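Local coordinates for protein tRNA (cytosine(72)-C(5))-methyltransferase (Pyrococcus horikoshii, PDB 5ZVE) that transfers a methyl group from S-adenosyl-L-methionine to the C5 position of cytosine 72 in several tRNAs, at residues R299-F304 with Y320-L325; G332-M337 with G373-K378. All blocks are in the same frame, centred on the assembly; numbering follows the deposited sequence.

Interaction 1 of 2, residues R299-F304 with Y320-L325; sequences RYQRAF and YSTCTL. With SAH (S-adenosyl-L-homocysteine), chain C.
The side chains of Gln301 and Tyr320 meet at about a right angle, with the amide and ring planes turned 86° from each other and the amide meeting the hydroxyl at the ring's edge. Gln301 OE1 lies 2.9 Å from Tyr320 OH, but the angle is poor for a hydrogen bond. Each group is bonded to another partner: Tyr320 OH to the backbone O of Glu329, and Gln301 NE2 to that of Pro275. Gln301, extended beyond CG, also brings NE2 to 4.2 Å from Thr322 CG2.

On the same helix, Tyr300 and Phe304 hold the adenine of S-adenosyl-L-homocysteine. With CG anti to the backbone N (chi1 -179°), the Tyr300 ring leaves the helix toward the base, and its OH accepts a 2.6 Å hydrogen bond from SAH N6 (156°). Phe304 CE1 sits over one face of the Tyr300 ring, near its rim, while Phe304 CZ reaches SAH C6 at 3.4 Å, ring edge onto the face of the base. A phenylalanine in place of Tyr300 would probably leave the adenine amino group without this acceptor.

Helix 291-310 connects the parallel neighbours 267-273 and 316-322 in a beta-alpha-beta crossover of the class I methyltransferase fold. The contact sets this helix against strand 316-322, just before Cys323, the predicted nucleophile; strand 374-381 flanks the same strand, antiparallel to it.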
loop_
_atom_site.group_PDB
_atom_site.type_symbol
_atom_site.label_atom_id
_atom_site.label_comp_id
_atom_site.label_asym_id
_atom_site.label_seq_id
_atom_site.Cartn_x
_atom_site.Cartn_y
_atom_site.Cartn_z
ATOM N N ARG A 299 2.352 -19.805 5.454
ATOM C CA ARG A 299 2.851 -21.043 4.864
ATOM C C ARG A 299 3.096 -20.836 3.373
ATOM O O ARG A 299 4.072 -21.335 2.813
ATOM C CB ARG A 299 1.867 -22.195 5.110
ATOM C CG ARG A 299 2.349 -23.562 4.629
ATOM C CD ARG A 299 1.472 -24.697 5.173
ATOM N NE ARG A 299 0.069 -24.546 4.796
ATOM C CZ ARG A 299 -0.903 -24.198 5.636
ATOM N NH1 ARG A 299 -0.627 -23.969 6.913
ATOM N NH2 ARG A 299 -2.150 -24.081 5.198
ATOM N N TYR A 300 2.221 -20.059 2.750
ATOM C CA TYR A 300 2.335 -19.746 1.330
ATOM C C TYR A 300 3.601 -18.929 1.040
ATOM O O TYR A 300 4.254 -19.122 0.018
ATOM C CB TYR A 300 1.080 -18.996 0.874
ATOM C CG TYR A 300 1.032 -18.605 -0.586
ATOM C CD1 TYR A 300 1.091 -19.566 -1.587
ATOM C CD2 TYR A 300 0.888 -17.273 -0.963
ATOM C CE1 TYR A 300 1.029 -19.213 -2.924
ATOM C CE2 TYR A 300 0.824 -16.909 -2.297
ATOM C CZ TYR A 300 0.896 -17.882 -3.274
ATOM O OH TYR A 300 0.833 -17.530 -4.604
ATOM N N GLN A 301 3.957 -18.031 1.955
ATOM C CA GLN A 301 5.124 -17.168 1.769
ATOM C C GLN A 301 6.443 -17.940 1.859
ATOM O O GLN A 301 7.420 -17.586 1.201
ATOM C CB GLN A 301 5.113 -16.039 2.801
ATOM C CG GLN A 301 3.961 -15.054 2.624
ATOM C CD GLN A 301 3.707 -14.248 3.873
ATOM O OE1 GLN A 301 4.145 -14.624 4.958
ATOM N NE2 GLN A 301 2.981 -13.143 3.735
ATOM N N ARG A 302 6.461 -18.995 2.673
ATOM C CA ARG A 302 7.659 -19.807 2.857
ATOM C C ARG A 302 8.133 -20.424 1.551
ATOM O O ARG A 302 9.329 -20.612 1.346
ATOM C CB ARG A 302 7.424 -20.900 3.898
ATOM C CG ARG A 302 7.472 -20.387 5.323
ATOM C CD ARG A 302 7.101 -21.458 6.333
ATOM N NE ARG A 302 6.701 -20.850 7.598
ATOM C CZ ARG A 302 5.483 -20.951 8.118
ATOM N NH1 ARG A 302 4.552 -21.661 7.497
ATOM N NH2 ARG A 302 5.201 -20.358 9.271
ATOM N N ALA A 303 7.192 -20.748 0.676
ATOM C CA ALA A 303 7.533 -21.264 -0.640
ATOM C C ALA A 303 8.335 -20.241 -1.441
ATOM O O ALA A 303 9.335 -20.592 -2.071
ATOM C CB ALA A 303 6.271 -21.672 -1.386
ATOM N N PHE A 304 7.900 -18.979 -1.404
ATOM C CA PHE A 304 8.633 -17.879 -2.039
ATOM C C PHE A 304 10.029 -17.708 -1.449
ATOM O O PHE A 304 11.028 -17.604 -2.168
ATOM C CB PHE A 304 7.877 -16.554 -1.880
ATOM C CG PHE A 304 6.580 -16.486 -2.631
ATOM C CD1 PHE A 304 5.456 -17.149 -2.165
ATOM C CD2 PHE A 304 6.471 -15.723 -3.783
ATOM C CE1 PHE A 304 4.254 -17.076 -2.850
ATOM C CE2 PHE A 304 5.270 -15.642 -4.470
ATOM C CZ PHE A 304 4.163 -16.318 -4.003
ATOM N N TYR A 320 12.892 -8.855 2.491
ATOM C CA TYR A 320 11.541 -9.364 2.643
ATOM C C TYR A 320 10.654 -8.296 3.265
ATOM O O TYR A 320 11.001 -7.718 4.294
ATOM C CB TYR A 320 11.562 -10.630 3.500
ATOM C CG TYR A 320 10.222 -11.257 3.804
ATOM C CD1 TYR A 320 9.623 -12.140 2.909
ATOM C CD2 TYR A 320 9.579 -11.014 5.013
ATOM C CE1 TYR A 320 8.406 -12.742 3.200
ATOM C CE2 TYR A 320 8.363 -11.607 5.309
ATOM C CZ TYR A 320 7.781 -12.475 4.399
ATOM O OH TYR A 320 6.569 -13.068 4.691
ATOM N N SER A 321 9.523 -8.013 2.631
ATOM C CA SER A 321 8.594 -7.036 3.180
ATOM C C SER A 321 7.143 -7.480 3.043
ATOM O O SER A 321 6.772 -8.170 2.093
ATOM C CB SER A 321 8.791 -5.666 2.514
ATOM O OG SER A 321 8.477 -5.698 1.132
ATOM N N THR A 322 6.326 -7.076 4.008
ATOM C CA THR A 322 4.883 -7.269 3.934
ATOM C C THR A 322 4.155 -6.021 4.412
ATOM O O THR A 322 4.725 -5.200 5.133
ATOM C CB THR A 322 4.405 -8.465 4.790
ATOM O OG1 THR A 322 4.434 -8.095 6.175
ATOM C CG2 THR A 322 5.281 -9.700 4.578
ATOM N N CYS A 323 2.898 -5.884 4.004
ATOM C CA CYS A 323 2.021 -4.859 4.558
ATOM C C CYS A 323 1.048 -5.496 5.543
ATOM O O CYS A 323 -0.149 -5.224 5.515
ATOM C CB CYS A 323 1.265 -4.122 3.444
ATOM S SG CYS A 323 0.175 -5.160 2.428
ATOM N N THR A 324 1.573 -6.343 6.422
ATOM C CA THR A 324 0.746 -7.020 7.406
ATOM C C THR A 324 1.381 -6.950 8.788
ATOM O O THR A 324 2.579 -6.722 8.922
ATOM C CB THR A 324 0.501 -8.492 7.022
ATOM O OG1 THR A 324 -0.649 -8.983 7.717
ATOM C CG2 THR A 324 1.709 -9.354 7.361
ATOM N N LEU A 325 0.564 -7.136 9.815
ATOM C CA LEU A 325 1.024 -7.009 11.191
ATOM C C LEU A 325 1.363 -8.338 11.867
ATOM O O LEU A 325 2.028 -8.351 12.904
ATOM C CB LEU A 325 -0.045 -6.293 12.012
ATOM C CG LEU A 325 -0.372 -4.872 11.557
ATOM C CD1 LEU A 325 -1.714 -4.441 12.123
ATOM C CD2 LEU A 325 0.727 -3.933 12.003
HETATM N N SAH C . 5.673 -5.324 -4.882
HETATM C CA SAH C . 4.516 -4.754 -5.561
HETATM C CB SAH C . 3.208 -5.248 -4.942
HETATM C CG SAH C . 3.179 -6.717 -4.511
HETATM S SD SAH C . 1.483 -7.261 -4.196
HETATM C C SAH C . 4.552 -3.224 -5.620
HETATM O O SAH C . 5.335 -2.572 -4.930
HETATM O OXT SAH C . 3.800 -2.600 -6.367
HETATM C "C5'" SAH C . 1.904 -9.025 -4.278
HETATM C "C4'" SAH C . 1.941 -9.598 -5.692
HETATM O "O4'" SAH C . 2.301 -10.965 -5.647
HETATM C "C3'" SAH C . 0.612 -9.539 -6.435
HETATM O "O3'" SAH C . 0.750 -8.695 -7.554
HETATM C "C2'" SAH C . 0.353 -10.950 -6.927
HETATM O "O2'" SAH C . 0.023 -10.938 -8.294
HETATM C "C1'" SAH C . 1.694 -11.629 -6.737
HETATM N N9 SAH C . 1.608 -13.088 -6.509
HETATM C C8 SAH C . 0.730 -13.783 -5.716
HETATM N N7 SAH C . 1.024 -15.103 -5.802
HETATM C C5 SAH C . 2.075 -15.260 -6.637
HETATM C C6 SAH C . 2.774 -16.379 -7.077
HETATM N N6 SAH C . 2.440 -17.600 -6.665
HETATM N N1 SAH C . 3.829 -16.215 -7.949
HETATM C C2 SAH C . 4.184 -14.951 -8.382
HETATM N N3 SAH C . 3.486 -13.847 -7.944
HETATM C C4 SAH C . 2.448 -14.001 -7.085
#

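Interaction 2 of 2, residues G332-M337 with G373-K378; sequences GNVKFM and GFFIAK
The Phe375 ring meets Val334 with its edge: Val334 CG2 lies almost in the ring plane, 3.8 Å from Phe375 CZ and 3.9 Å from Phe375 CE2, so the helix touches the far rim of the phenyl group and not a face. Phe375 reaches this far because its CG is anti to the backbone N (chi1 179°), which carries the ring out from the strand toward the helix. The neighbouring ring, Phe374, has Ile376 CG1 of its own strand in plane at its edge and belongs to the other side of the sheet, against Pro185, Ser186 and Thr189 of helix 184-193.

Val334 does most of the work from the helix. Its CG2 branch, anti to the carbonyl carbon, rests against both the Phe375 rim and the methyl of Ala377, with Val334 CG2 3.9 Å from Ala377 CB. One turn on, Met337 adds a looser touch, its terminal CE 4.4 Å from Ala377 CB. The contact is wholly apolar and buried, and the small Ala377 is where the backbones come nearest, its CA 7.4 Å from that of Val334.

The axes of helix segment 332-337 and strand segment 374-378 run 11° from parallel, 10.3 Å apart at their closest. The helix's flank turns to helix 291-310, where Met337 and Phe336 touch Ile305 and Asn333 ND2 bonds the backbone O of Ala298. At this contact strand 374-381 lies between 316-322 and 361-364, antiparallel to both, and it also pairs with 342-344; it is the reversed strand characteristic of class I methyltransferases.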
loop_
_atom_site.group_PDB
_atom_site.type_symbol
_atom_site.label_atom_id
_atom_site.label_comp_id
_atom_site.label_asym_id
_atom_site.label_seq_id
_atom_site.Cartn_x
_atom_site.Cartn_y
_atom_site.Cartn_z
ATOM N N GLY A 332 8.125 -14.642 12.382
ATOM C CA GLY A 332 8.067 -16.088 12.282
ATOM C C GLY A 332 8.717 -16.619 11.017
ATOM O O GLY A 332 9.441 -17.609 11.054
ATOM N N ASN A 333 8.471 -15.949 9.895
ATOM C CA ASN A 333 9.058 -16.365 8.627
ATOM C C ASN A 333 10.515 -15.942 8.482
ATOM O O ASN A 333 11.247 -16.486 7.650
ATOM C CB ASN A 333 8.247 -15.822 7.452
ATOM C CG ASN A 333 7.199 -16.802 6.974
ATOM O OD1 ASN A 333 7.200 -17.964 7.379
ATOM N ND2 ASN A 333 6.309 -16.348 6.101
ATOM N N VAL A 334 10.948 -14.969 9.278
ATOM C CA VAL A 334 12.358 -14.631 9.255
ATOM C C VAL A 334 13.178 -15.688 9.999
ATOM O O VAL A 334 14.267 -16.050 9.560
ATOM C CB VAL A 334 12.644 -13.259 9.849
ATOM C CG1 VAL A 334 14.123 -12.957 9.683
ATOM C CG2 VAL A 334 11.827 -12.195 9.131
ATOM N N LYS A 335 12.654 -16.178 11.120
ATOM C CA LYS A 335 13.275 -17.298 11.829
ATOM C C LYS A 335 13.482 -18.499 10.908
ATOM O O LYS A 335 14.521 -19.154 10.956
ATOM C CB LYS A 335 12.437 -17.708 13.041
ATOM C CG LYS A 335 12.495 -16.725 14.186
ATOM C CD LYS A 335 11.696 -17.229 15.365
ATOM C CE LYS A 335 11.833 -16.298 16.553
ATOM N NZ LYS A 335 11.177 -16.865 17.767
ATOM N N PHE A 336 12.480 -18.781 10.080
ATOM C CA PHE A 336 12.604 -19.773 9.017
ATOM C C PHE A 336 13.848 -19.514 8.153
ATOM O O PHE A 336 14.637 -20.424 7.897
ATOM C CB PHE A 336 11.339 -19.772 8.156
ATOM C CG PHE A 336 11.422 -20.640 6.930
ATOM C CD1 PHE A 336 11.487 -22.020 7.042
ATOM C CD2 PHE A 336 11.400 -20.079 5.663
ATOM C CE1 PHE A 336 11.551 -22.820 5.913
ATOM C CE2 PHE A 336 11.465 -20.874 4.530
ATOM C CZ PHE A 336 11.538 -22.248 4.658
ATOM N N MET A 337 14.028 -18.268 7.729
ATOM C CA MET A 337 15.167 -17.889 6.898
ATOM C C MET A 337 16.490 -18.079 7.627
ATOM O O MET A 337 17.499 -18.472 7.033
ATOM C CB MET A 337 15.037 -16.431 6.440
ATOM C CG MET A 337 13.771 -16.137 5.665
ATOM S SD MET A 337 13.678 -14.483 4.924
ATOM C CE MET A 337 13.685 -13.420 6.342
ATOM N N GLY A 373 0.529 -0.316 8.457
ATOM C CA GLY A 373 1.260 -1.340 9.175
ATOM C C GLY A 373 2.162 -2.038 8.180
ATOM O O GLY A 373 1.744 -2.337 7.062
ATOM N N PHE A 374 3.403 -2.299 8.570
ATOM C CA PHE A 374 4.389 -2.758 7.604
ATOM C C PHE A 374 5.527 -3.496 8.279
ATOM O O PHE A 374 5.718 -3.394 9.492
ATOM C CB PHE A 374 4.930 -1.569 6.810
ATOM C CG PHE A 374 5.293 -1.896 5.389
ATOM C CD1 PHE A 374 4.327 -1.875 4.393
ATOM C CD2 PHE A 374 6.601 -2.199 5.045
ATOM C CE1 PHE A 374 4.656 -2.159 3.084
ATOM C CE2 PHE A 374 6.935 -2.485 3.737
ATOM C CZ PHE A 374 5.962 -2.467 2.756
ATOM N N PHE A 375 6.286 -4.238 7.485
ATOM C CA PHE A 375 7.376 -5.042 8.012
ATOM C C PHE A 375 8.489 -5.162 6.981
ATOM O O PHE A 375 8.227 -5.398 5.805
ATOM C CB PHE A 375 6.862 -6.429 8.416
ATOM C CG PHE A 375 7.931 -7.339 8.944
ATOM C CD1 PHE A 375 8.343 -7.249 10.265
ATOM C CD2 PHE A 375 8.521 -8.287 8.123
ATOM C CE1 PHE A 375 9.335 -8.083 10.755
ATOM C CE2 PHE A 375 9.507 -9.129 8.607
ATOM C CZ PHE A 375 9.914 -9.028 9.924
ATOM N N ILE A 376 9.730 -4.993 7.426
ATOM C CA ILE A 376 10.886 -5.077 6.536
ATOM C C ILE A 376 12.016 -5.876 7.177
ATOM O O ILE A 376 12.461 -5.558 8.279
ATOM C CB ILE A 376 11.448 -3.681 6.164
ATOM C CG1 ILE A 376 10.345 -2.739 5.674
ATOM C CG2 ILE A 376 12.548 -3.807 5.118
ATOM C CD1 ILE A 376 10.865 -1.330 5.335
ATOM N N ALA A 377 12.474 -6.912 6.482
ATOM C CA ALA A 377 13.636 -7.675 6.917
ATOM C C ALA A 377 14.710 -7.672 5.835
ATOM O O ALA A 377 14.412 -7.872 4.659
ATOM C CB ALA A 377 13.236 -9.107 7.268
ATOM N N LYS A 378 15.960 -7.463 6.236
ATOM C CA LYS A 378 17.076 -7.502 5.297
ATOM C C LYS A 378 18.055 -8.591 5.683
ATOM O O LYS A 378 18.594 -8.579 6.792
ATOM C CB LYS A 378 17.806 -6.162 5.249
ATOM C CG LYS A 378 18.980 -6.151 4.285
ATOM C CD LYS A 378 19.929 -5.013 4.591
ATOM C CE LYS A 378 20.993 -4.896 3.520
ATOM N NZ LYS A 378 21.997 -3.857 3.859
#

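From the N terminus, helix 291-310 comes first; interaction 1 closes a short loop when the chain returns as strand 316-322. The chain then passes Cys323 and enters helix 331-339, and interaction 2 closes a longer loop of 35 residues when strand 374-381 arrives. The two loops follow in series, neither nesting nor crossing, yet their centres lie about 8 Å apart. Strands 316-322 and 374-381 are antiparallel neighbours, probably hydrogen-bonded from Tyr320 O to Ala377 N and from Thr322 O to Phe375 N. Interaction 1 joins helix 291-310 to strand 316-322 and interaction 2 joins helix 331-339 to the adjoining strand 374-381; the two helices also touch each other.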